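Side-chain contacts in GCN5-related N-acetyltransferase (Streptococcus suis, PDB 3G3S), which probably transfers an acetyl group from acetyl-coenzyme A to an amine of an unidentified substrate: residues L85-Y90 with Q244-R249; E140-D145 with D190-Y195; S173-Y178 with A206-A211. All blocks are in the same frame, centred on the assembly; numbering follows the deposited sequence.

Following the chain from the N terminus, helix 80-90 comes first; its residues 85-90 pair with 244-249 at the C-terminal end, closing interaction 1 and tying that helix to strand 239-248. The other two contacts are nested inside this long loop. Interaction 2 opens at 140-145 and interaction 3 at 173-178; 190-195 then closes the former and 206-211 the latter, so the two cross. Interaction 2 ties the loop after helix 131-139 to the end of strand 184-191, interaction 3 helix 200-214 to strand 170-181. They touch through these neighbouring strands, with Thr191 OG1 2.8 Å from Ser173 OG. Interaction 1 lies about 31 Å from interaction 3, centre to centre. All three reach the same mixed sheet.

Interaction 1: residues L85-Y90 with Q244-R249; sequences LIEEVY and QAYEWR
Ile86, Glu87 and Tyr90 of helix 80-90 meet Tyr246 and Trp248 of strand 239-248, where the helix of a beta-alpha-beta crossover packs on the strand inserted between the crossover's two parallel strands. These are 73-77 and 94-102, and strand 239-248 is antiparallel to both. The segment axes approach to 10.7 Å, with the helix running in nearly the same direction as the strand beneath it.

The apolar contact comes from Ile86, whose CG2 sits over one face of the Tyr246 ring, 4.0 Å from its centroid, in a CH-pi interaction. Its other branch reaches along the ring, CD1 lying 3.8 Å from Tyr246 CD1. A beta-branched residue suits this place because two arms can cover one flat surface.

The aromatic contact is a T-shaped pair: the CZ3-CH2 edge of Trp248 points at the face of Tyr90, the six-membered rings' planes standing 60° apart. Val89 CG1 covers the opposite face of Tyr90. Both residues join an apolar surface to a polar end, and those ends bind outside the segments, Tyr90 OH to Glu69 and Trp248 NE1 to the carbonyl of Cys68.

In the polar contact, Glu87 is exposed, and its long, extended chain reaches in to the hydroxyl of the buried Tyr246, its carboxylate at the ring's edge with the planes 70° apart. Tyr246 OH donates to Glu87 OE2 at 2.4 Å, a length so short that its exact value is doubtful. A water donates to Glu87 OE2 and also to Gln244 OE1, 3.1 Å away from the water oxygen.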
loop_
_atom_site.group_PDB
_atom_site.type_symbol
_atom_site.label_atom_id
_atom_site.label_comp_id
_atom_site.label_asym_id
_atom_site.label_seq_id
_atom_site.Cartn_x
_atom_site.Cartn_y
_atom_site.Cartn_z
ATOM N N LEU A 85 23.479 11.613 -19.082
ATOM C CA LEU A 85 23.690 10.282 -19.659
ATOM C C LEU A 85 22.761 10.053 -20.840
ATOM O O LEU A 85 23.165 9.531 -21.862
ATOM C CB LEU A 85 23.491 9.192 -18.612
ATOM C CG LEU A 85 23.718 7.763 -19.123
ATOM C CD1 LEU A 85 25.166 7.646 -19.596
ATOM C CD2 LEU A 85 23.331 6.686 -18.051
ATOM N N ILE A 86 21.499 10.417 -20.678
ATOM C CA ILE A 86 20.514 10.265 -21.746
ATOM C C ILE A 86 21.007 10.992 -23.008
ATOM O O ILE A 86 21.003 10.444 -24.098
ATOM C CB ILE A 86 19.101 10.842 -21.306
ATOM C CG1 ILE A 86 18.479 9.987 -20.184
ATOM C CG2 ILE A 86 18.141 10.865 -22.461
ATOM C CD1 ILE A 86 17.283 10.646 -19.409
ATOM N N GLU A 87 21.440 12.240 -22.843
ATOM C CA GLU A 87 21.841 13.057 -23.992
ATOM C C GLU A 87 23.090 12.512 -24.617
ATOM O O GLU A 87 23.209 12.500 -25.832
ATOM C CB GLU A 87 22.042 14.498 -23.612
ATOM C CG GLU A 87 20.709 15.155 -23.218
ATOM C CD GLU A 87 20.829 16.568 -22.804
ATOM O OE1 GLU A 87 21.933 17.120 -22.887
ATOM O OE2 GLU A 87 19.806 17.139 -22.379
ATOM N N GLU A 88 24.013 12.082 -23.781
ATOM C CA GLU A 88 25.261 11.513 -24.249
ATOM C C GLU A 88 25.056 10.238 -25.052
ATOM O O GLU A 88 25.639 10.062 -26.137
ATOM C CB GLU A 88 26.178 11.212 -23.060
ATOM C CG GLU A 88 27.458 10.475 -23.454
ATOM C CD GLU A 88 28.397 10.317 -22.301
ATOM O OE1 GLU A 88 29.138 11.286 -22.022
ATOM O OE2 GLU A 88 28.401 9.227 -21.700
ATOM N N VAL A 89 24.266 9.329 -24.501
ATOM C CA VAL A 89 24.038 8.034 -25.139
ATOM C C VAL A 89 23.217 8.104 -26.434
ATOM O O VAL A 89 23.517 7.387 -27.392
ATOM C CB VAL A 89 23.350 7.044 -24.190
ATOM C CG1 VAL A 89 22.937 5.750 -24.948
ATOM C CG2 VAL A 89 24.235 6.712 -22.966
ATOM N N TYR A 90 22.213 8.970 -26.488
ATOM C CA TYR A 90 21.259 9.001 -27.604
ATOM C C TYR A 90 21.308 10.213 -28.547
ATOM O O TYR A 90 20.688 10.183 -29.609
ATOM C CB TYR A 90 19.831 8.837 -27.058
ATOM C CG TYR A 90 19.620 7.537 -26.302
ATOM C CD1 TYR A 90 19.436 6.325 -26.975
ATOM C CD2 TYR A 90 19.636 7.506 -24.912
ATOM C CE1 TYR A 90 19.272 5.127 -26.280
ATOM C CE2 TYR A 90 19.454 6.312 -24.217
ATOM C CZ TYR A 90 19.286 5.130 -24.894
ATOM O OH TYR A 90 19.102 3.972 -24.172
ATOM N N GLN A 244 12.550 18.498 -16.264
ATOM C CA GLN A 244 13.059 17.910 -17.496
ATOM C C GLN A 244 12.450 16.557 -17.859
ATOM O O GLN A 244 12.315 15.672 -17.017
ATOM C CB GLN A 244 14.588 17.704 -17.420
ATOM C CG GLN A 244 15.417 18.999 -17.223
ATOM C CD GLN A 244 16.923 18.787 -17.363
ATOM O OE1 GLN A 244 17.384 17.715 -17.786
ATOM N NE2 GLN A 244 17.702 19.820 -17.007
ATOM N N ALA A 245 12.148 16.387 -19.141
ATOM C CA ALA A 245 11.623 15.131 -19.672
ATOM C C ALA A 245 12.203 14.914 -21.060
ATOM O O ALA A 245 12.655 15.883 -21.717
ATOM C CB ALA A 245 10.057 15.129 -19.709
ATOM N N TYR A 246 12.199 13.643 -21.470
ATOM C CA TYR A 246 12.677 13.208 -22.779
ATOM C C TYR A 246 11.746 12.180 -23.409
ATOM O O TYR A 246 11.116 11.403 -22.707
ATOM C CB TYR A 246 14.076 12.569 -22.672
ATOM C CG TYR A 246 15.182 13.483 -22.204
ATOM C CD1 TYR A 246 15.458 13.651 -20.845
ATOM C CD2 TYR A 246 15.978 14.156 -23.114
ATOM C CE1 TYR A 246 16.479 14.452 -20.415
ATOM C CE2 TYR A 246 17.000 14.972 -22.688
ATOM C CZ TYR A 246 17.235 15.137 -21.343
ATOM O OH TYR A 246 18.248 15.973 -20.961
ATOM N N GLU A 247 11.698 12.182 -24.738
ATOM C CA GLU A 247 11.029 11.182 -25.559
ATOM C C GLU A 247 11.992 10.767 -26.638
ATOM O O GLU A 247 12.886 11.536 -26.990
ATOM C CB GLU A 247 9.889 11.781 -26.318
ATOM C CG GLU A 247 8.630 11.939 -25.556
ATOM C CD GLU A 247 7.679 12.855 -26.281
ATOM O OE1 GLU A 247 8.050 13.343 -27.383
ATOM O OE2 GLU A 247 6.586 13.113 -25.728
ATOM N N TRP A 248 11.749 9.611 -27.220
ATOM C CA TRP A 248 12.557 9.180 -28.353
ATOM C C TRP A 248 12.109 10.011 -29.557
ATOM O O TRP A 248 10.940 10.401 -29.645
ATOM C CB TRP A 248 12.379 7.712 -28.655
ATOM C CG TRP A 248 12.673 6.752 -27.529
ATOM C CD1 TRP A 248 11.856 5.785 -27.078
ATOM C CD2 TRP A 248 13.853 6.696 -26.709
ATOM N NE1 TRP A 248 12.436 5.107 -26.054
ATOM C CE2 TRP A 248 13.663 5.650 -25.794
ATOM C CE3 TRP A 248 15.056 7.417 -26.677
ATOM C CZ2 TRP A 248 14.617 5.294 -24.869
ATOM C CZ3 TRP A 248 16.012 7.068 -25.747
ATOM C CH2 TRP A 248 15.789 6.016 -24.863
ATOM N N ARG A 249 13.071 10.373 -30.403
ATOM C CA ARG A 249 12.861 11.079 -31.671
ATOM C C ARG A 249 13.185 10.068 -32.720
ATOM O O ARG A 249 14.225 9.384 -32.603
ATOM C CB ARG A 249 13.817 12.270 -31.906
ATOM C CG ARG A 249 13.302 13.645 -31.546
ATOM O OXT ARG A 249 12.457 9.969 -33.705
HETATM O O HOH W 1 19.682 18.639 -19.672
#

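Interaction 2: residues E140-D145 with D190-Y195; sequences EEWSRD and DTREDY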
loop_
_atom_site.group_PDB
_atom_site.type_symbol
_atom_site.label_atom_id
_atom_site.label_comp_id
_atom_site.label_asym_id
_atom_site.label_seq_id
_atom_site.Cartn_x
_atom_site.Cartn_y
_atom_site.Cartn_z
ATOM N N GLU A 140 -9.456 4.693 -30.953
ATOM C CA GLU A 140 -8.719 5.795 -31.553
ATOM C C GLU A 140 -7.450 6.080 -30.775
ATOM O O GLU A 140 -7.426 6.024 -29.541
ATOM C CB GLU A 140 -9.577 7.052 -31.606
ATOM C CG GLU A 140 -10.792 6.949 -32.507
ATOM C CD GLU A 140 -10.423 6.756 -33.957
ATOM O OE1 GLU A 140 -9.305 7.161 -34.353
ATOM O OE2 GLU A 140 -11.252 6.204 -34.708
ATOM N N GLU A 141 -6.385 6.401 -31.497
ATOM C CA GLU A 141 -5.128 6.673 -30.851
ATOM C C GLU A 141 -5.251 7.888 -29.937
ATOM O O GLU A 141 -4.651 7.903 -28.878
ATOM C CB GLU A 141 -4.003 6.884 -31.877
ATOM C CG GLU A 141 -2.669 7.283 -31.250
ATOM N N TRP A 142 -6.065 8.874 -30.301
ATOM C CA TRP A 142 -6.159 10.084 -29.499
ATOM C C TRP A 142 -6.731 9.837 -28.100
ATOM O O TRP A 142 -6.338 10.518 -27.167
ATOM C CB TRP A 142 -7.001 11.175 -30.183
ATOM C CG TRP A 142 -8.495 10.951 -30.126
ATOM C CD1 TRP A 142 -9.259 10.316 -31.051
ATOM C CD2 TRP A 142 -9.381 11.365 -29.083
ATOM N NE1 TRP A 142 -10.566 10.304 -30.654
ATOM C CE2 TRP A 142 -10.679 10.953 -29.453
ATOM C CE3 TRP A 142 -9.206 12.050 -27.879
ATOM C CZ2 TRP A 142 -11.802 11.183 -28.653
ATOM C CZ3 TRP A 142 -10.325 12.288 -27.078
ATOM C CH2 TRP A 142 -11.604 11.849 -27.474
ATOM N N SER A 143 -7.634 8.870 -27.956
ATOM C CA SER A 143 -8.304 8.619 -26.668
ATOM C C SER A 143 -7.814 7.400 -25.895
ATOM O O SER A 143 -8.171 7.191 -24.745
ATOM C CB SER A 143 -9.809 8.461 -26.918
ATOM O OG SER A 143 -10.048 7.434 -27.856
ATOM N N ARG A 144 -6.945 6.606 -26.485
ATOM C CA ARG A 144 -6.614 5.346 -25.861
ATOM C C ARG A 144 -5.955 5.413 -24.502
ATOM O O ARG A 144 -6.207 4.546 -23.687
ATOM C CB ARG A 144 -5.814 4.470 -26.830
ATOM C CG ARG A 144 -4.476 4.918 -27.180
ATOM C CD ARG A 144 -3.854 3.903 -28.138
ATOM N NE ARG A 144 -2.420 4.130 -28.303
ATOM C CZ ARG A 144 -1.592 3.315 -28.963
ATOM N NH1 ARG A 144 -2.028 2.201 -29.565
ATOM N NH2 ARG A 144 -0.302 3.635 -29.038
ATOM N N ASP A 145 -5.155 6.444 -24.234
ATOM C CA ASP A 145 -4.535 6.580 -22.916
ATOM C C ASP A 145 -5.530 6.888 -21.797
ATOM O O ASP A 145 -5.167 6.843 -20.621
ATOM C CB ASP A 145 -3.455 7.657 -22.943
ATOM C CG ASP A 145 -2.249 7.242 -23.748
ATOM O OD1 ASP A 145 -2.070 6.024 -23.980
ATOM O OD2 ASP A 145 -1.486 8.144 -24.141
ATOM N N ASP A 190 -7.879 14.444 -22.732
ATOM C CA ASP A 190 -7.700 14.461 -24.183
ATOM C C ASP A 190 -8.957 14.993 -24.890
ATOM O O ASP A 190 -10.079 14.708 -24.447
ATOM C CB ASP A 190 -7.453 13.045 -24.674
ATOM C CG ASP A 190 -6.087 12.487 -24.268
ATOM O OD1 ASP A 190 -5.075 13.047 -24.731
ATOM O OD2 ASP A 190 -6.029 11.444 -23.563
ATOM N N THR A 191 -8.771 15.757 -25.971
ATOM C CA THR A 191 -9.863 16.228 -26.793
ATOM C C THR A 191 -9.552 15.965 -28.249
ATOM O O THR A 191 -8.438 16.199 -28.696
ATOM C CB THR A 191 -10.103 17.696 -26.577
ATOM O OG1 THR A 191 -10.398 17.891 -25.190
ATOM C CG2 THR A 191 -11.274 18.210 -27.441
ATOM N N ARG A 192 -10.542 15.501 -29.005
ATOM C CA ARG A 192 -10.314 15.191 -30.397
ATOM C C ARG A 192 -10.001 16.507 -31.142
ATOM O O ARG A 192 -10.585 17.545 -30.849
ATOM C CB ARG A 192 -11.499 14.414 -30.952
ATOM C CG ARG A 192 -11.101 13.590 -32.122
ATOM C CD ARG A 192 -12.235 12.760 -32.601
ATOM N NE ARG A 192 -13.307 13.533 -33.219
ATOM C CZ ARG A 192 -14.456 12.999 -33.622
ATOM N NH1 ARG A 192 -14.697 11.731 -33.392
ATOM N NH2 ARG A 192 -15.388 13.754 -34.195
ATOM N N GLU A 193 -9.051 16.468 -32.067
ATOM C CA GLU A 193 -8.543 17.699 -32.739
ATOM C C GLU A 193 -9.628 18.638 -33.235
ATOM O O GLU A 193 -9.593 19.852 -32.984
ATOM C CB GLU A 193 -7.618 17.320 -33.904
ATOM N N ASP A 194 -10.629 18.054 -33.889
ATOM C CA ASP A 194 -11.734 18.825 -34.451
ATOM C C ASP A 194 -12.666 19.444 -33.418
ATOM O O ASP A 194 -13.486 20.271 -33.780
ATOM C CB ASP A 194 -12.534 17.986 -35.475
ATOM C CG ASP A 194 -13.085 16.698 -34.908
ATOM O OD1 ASP A 194 -12.469 16.090 -33.994
ATOM O OD2 ASP A 194 -14.138 16.272 -35.420
ATOM N N TYR A 195 -12.543 19.061 -32.149
ATOM C CA TYR A 195 -13.351 19.630 -31.082
ATOM C C TYR A 195 -12.558 20.453 -30.067
ATOM O O TYR A 195 -13.104 20.858 -29.041
ATOM C CB TYR A 195 -14.089 18.510 -30.382
ATOM C CG TYR A 195 -15.318 18.097 -31.128
ATOM C CD1 TYR A 195 -15.244 17.183 -32.173
ATOM C CD2 TYR A 195 -16.557 18.642 -30.802
ATOM C CE1 TYR A 195 -16.370 16.806 -32.866
ATOM C CE2 TYR A 195 -17.692 18.269 -31.484
ATOM C CZ TYR A 195 -17.597 17.346 -32.528
ATOM O OH TYR A 195 -18.725 16.928 -33.219
HETATM O O HOH W 2 -13.517 9.721 -31.285
#
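With chi1 at 76°, Trp142 holds CG between its own backbone N and carbonyl carbon, a crowded position that turns the indole against Arg192. Arg192 in turn sets CG opposite its backbone N (chi1 -155°), which carries its methylene chain across the indole. Arg192 CG lies 3.8 Å from the centroid of the five-membered ring of Trp142 and only 16° off the normal, a CH-pi contact over the face. Arg192 CB covers the middle of the indole, and Arg192 CD comes within 3.6 Å of Trp142 NE1. Ser143 CB lies over the opposite face, so the ring is sandwiched.

Arginine suits this place because its aliphatic part packs on the indole while its charged end reaches past it. A bend at chi3 turns the guanidinium to Asp194, which it grips side-on, NE to OD1 at 2.8 Å and NH2 to OD2 at 3.1 Å, both through syn lone pairs. Its NH1 binds Gln170 and shares a water with Trp142 NE1, which donates to that water at 3.1 Å. At the far rim of the indole, Asp190 CB is 3.8 Å from Trp142 CE3.

The loop after helix 131-139 is thus laid against the end of strand 184-191. The chain then runs through a 3-10 turn, and its sequence from Arg196 into helix 200-214 is consistent with the R-x-x-G-x-A motif that binds the acetyl-coenzyme A pyrophosphate in GNAT relatives.

Interaction 3: residues S173-Y178 with A206-A211; sequences SGASSY and AQLILA
Leu208 reaches from its helix straight at the backbone of strand 170-181, and Ala175 turns its short side chain back toward the helix. The leucine places CG opposite its own backbone N (chi1 179°), which swings the branch out from helix 200-214 and brings CD2 onto the peptide between Ala175 and Ser176. Leu208 CD2, which does most of the touching, is 3.5 Å from Ala175 C and equally far from Ser176 N. Alongside it, Ala175 CB lies 3.9 Å from Leu208 CD2 and 4.1 Å from Leu208 CB. The small methyl of alanine therefore lets the helix come close, the CA atoms of Ala175 and Leu208 being 6.4 Å apart, and Cys204, a turn earlier in the helix, also touches Ala175.

This is helix-on-sheet packing of the GNAT fold, in which helix 200-214, following strand 184-191, lies against the sheet. Leucine suits the site because its branched end also reaches Ile185 and Ile187 of that neighbouring strand, as well as Leu161. Ala206, Gln207, Ile209 and Leu210 touch helix 110-118.

The CB of Ser176 is directed away from the helix, and its hydroxyl bonds chiefly to the carbonyl of Leu146, with that of Leu161 a second partner. The backbone of Ala175 is hydrogen-bonded to Cys163 and that of Ser176 to Glu188, one on each neighbouring strand, which holds the peptide beneath Leu208 CD2 in place.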
loop_
_atom_site.group_PDB
_atom_site.type_symbol
_atom_site.label_atom_id
_atom_site.label_comp_id
_atom_site.label_asym_id
_atom_site.label_seq_id
_atom_site.Cartn_x
_atom_site.Cartn_y
_atom_site.Cartn_z
ATOM N N SER A 173 -14.116 14.024 -26.263
ATOM C CA SER A 173 -13.222 14.504 -25.224
ATOM C C SER A 173 -13.387 13.599 -24.015
ATOM O O SER A 173 -14.399 12.877 -23.893
ATOM C CB SER A 173 -13.521 15.978 -24.853
ATOM O OG SER A 173 -12.515 16.443 -23.961
ATOM N N GLY A 174 -12.390 13.616 -23.128
ATOM C CA GLY A 174 -12.427 12.781 -21.945
ATOM C C GLY A 174 -11.343 13.125 -20.948
ATOM O O GLY A 174 -10.276 13.707 -21.297
ATOM N N ALA A 175 -11.653 12.825 -19.688
ATOM C CA ALA A 175 -10.737 13.021 -18.565
ATOM C C ALA A 175 -10.796 11.729 -17.799
ATOM O O ALA A 175 -11.871 11.311 -17.373
ATOM C CB ALA A 175 -11.156 14.168 -17.691
ATOM N N SER A 176 -9.662 11.063 -17.639
ATOM C CA SER A 176 -9.664 9.735 -17.020
ATOM C C SER A 176 -8.376 9.435 -16.280
ATOM O O SER A 176 -7.432 10.212 -16.298
ATOM C CB SER A 176 -9.920 8.654 -18.095
ATOM O OG SER A 176 -9.986 7.345 -17.566
ATOM N N SER A 177 -8.375 8.309 -15.586
ATOM C CA SER A 177 -7.244 7.911 -14.820
ATOM C C SER A 177 -6.199 7.247 -15.716
ATOM O O SER A 177 -6.440 6.162 -16.217
ATOM C CB SER A 177 -7.677 6.932 -13.742
ATOM O OG SER A 177 -8.449 5.900 -14.300
ATOM N N TYR A 178 -5.071 7.917 -15.919
ATOM C CA TYR A 178 -3.929 7.313 -16.632
ATOM C C TYR A 178 -3.310 6.195 -15.771
ATOM O O TYR A 178 -2.756 5.158 -16.270
ATOM C CB TYR A 178 -2.889 8.393 -16.867
ATOM C CG TYR A 178 -1.678 7.956 -17.698
ATOM C CD1 TYR A 178 -1.710 8.024 -19.103
ATOM C CD2 TYR A 178 -0.511 7.541 -17.096
ATOM C CE1 TYR A 178 -0.599 7.646 -19.870
ATOM C CE2 TYR A 178 0.612 7.150 -17.869
ATOM C CZ TYR A 178 0.556 7.214 -19.245
ATOM O OH TYR A 178 1.665 6.839 -19.986
ATOM N N ALA A 206 -13.208 18.898 -14.754
ATOM C CA ALA A 206 -13.936 19.341 -13.563
ATOM C C ALA A 206 -14.768 18.204 -13.000
ATOM O O ALA A 206 -14.727 17.942 -11.804
ATOM C CB ALA A 206 -14.806 20.590 -13.862
ATOM N N GLN A 207 -15.504 17.514 -13.863
ATOM C CA GLN A 207 -16.352 16.388 -13.441
ATOM C C GLN A 207 -15.557 15.275 -12.800
ATOM O O GLN A 207 -15.955 14.721 -11.782
ATOM C CB GLN A 207 -17.087 15.830 -14.650
ATOM C CG GLN A 207 -18.042 14.629 -14.426
ATOM C CD GLN A 207 -19.347 15.041 -13.795
ATOM O OE1 GLN A 207 -19.384 15.423 -12.626
ATOM N NE2 GLN A 207 -20.426 14.947 -14.552
ATOM N N LEU A 208 -14.446 14.907 -13.433
ATOM C CA LEU A 208 -13.590 13.851 -12.893
ATOM C C LEU A 208 -13.078 14.209 -11.491
ATOM O O LEU A 208 -13.133 13.374 -10.586
ATOM C CB LEU A 208 -12.408 13.584 -13.833
ATOM C CG LEU A 208 -11.415 12.505 -13.388
ATOM C CD1 LEU A 208 -12.129 11.198 -13.108
ATOM C CD2 LEU A 208 -10.301 12.325 -14.409
ATOM N N ILE A 209 -12.583 15.438 -11.333
ATOM C CA ILE A 209 -12.070 15.941 -10.046
ATOM C C ILE A 209 -13.180 15.780 -9.020
ATOM O O ILE A 209 -12.987 15.176 -7.982
ATOM C CB ILE A 209 -11.605 17.415 -10.149
ATOM C CG1 ILE A 209 -10.325 17.499 -10.997
ATOM C CG2 ILE A 209 -11.375 18.050 -8.725
ATOM C CD1 ILE A 209 -9.883 18.895 -11.432
ATOM N N LEU A 210 -14.372 16.285 -9.339
ATOM C CA LEU A 210 -15.532 16.164 -8.441
ATOM C C LEU A 210 -15.864 14.708 -8.093
ATOM O O LEU A 210 -16.169 14.391 -6.938
ATOM C CB LEU A 210 -16.754 16.856 -9.050
ATOM C CG LEU A 210 -16.747 18.376 -9.028
ATOM C CD1 LEU A 210 -17.869 18.920 -9.911
ATOM C CD2 LEU A 210 -16.885 18.911 -7.590
ATOM N N ALA A 211 -15.779 13.827 -9.088
ATOM C CA ALA A 211 -15.995 12.401 -8.878
ATOM C C ALA A 211 -14.951 11.829 -7.906
ATOM O O ALA A 211 -15.270 10.989 -7.042
ATOM C CB ALA A 211 -15.941 11.657 -10.208
#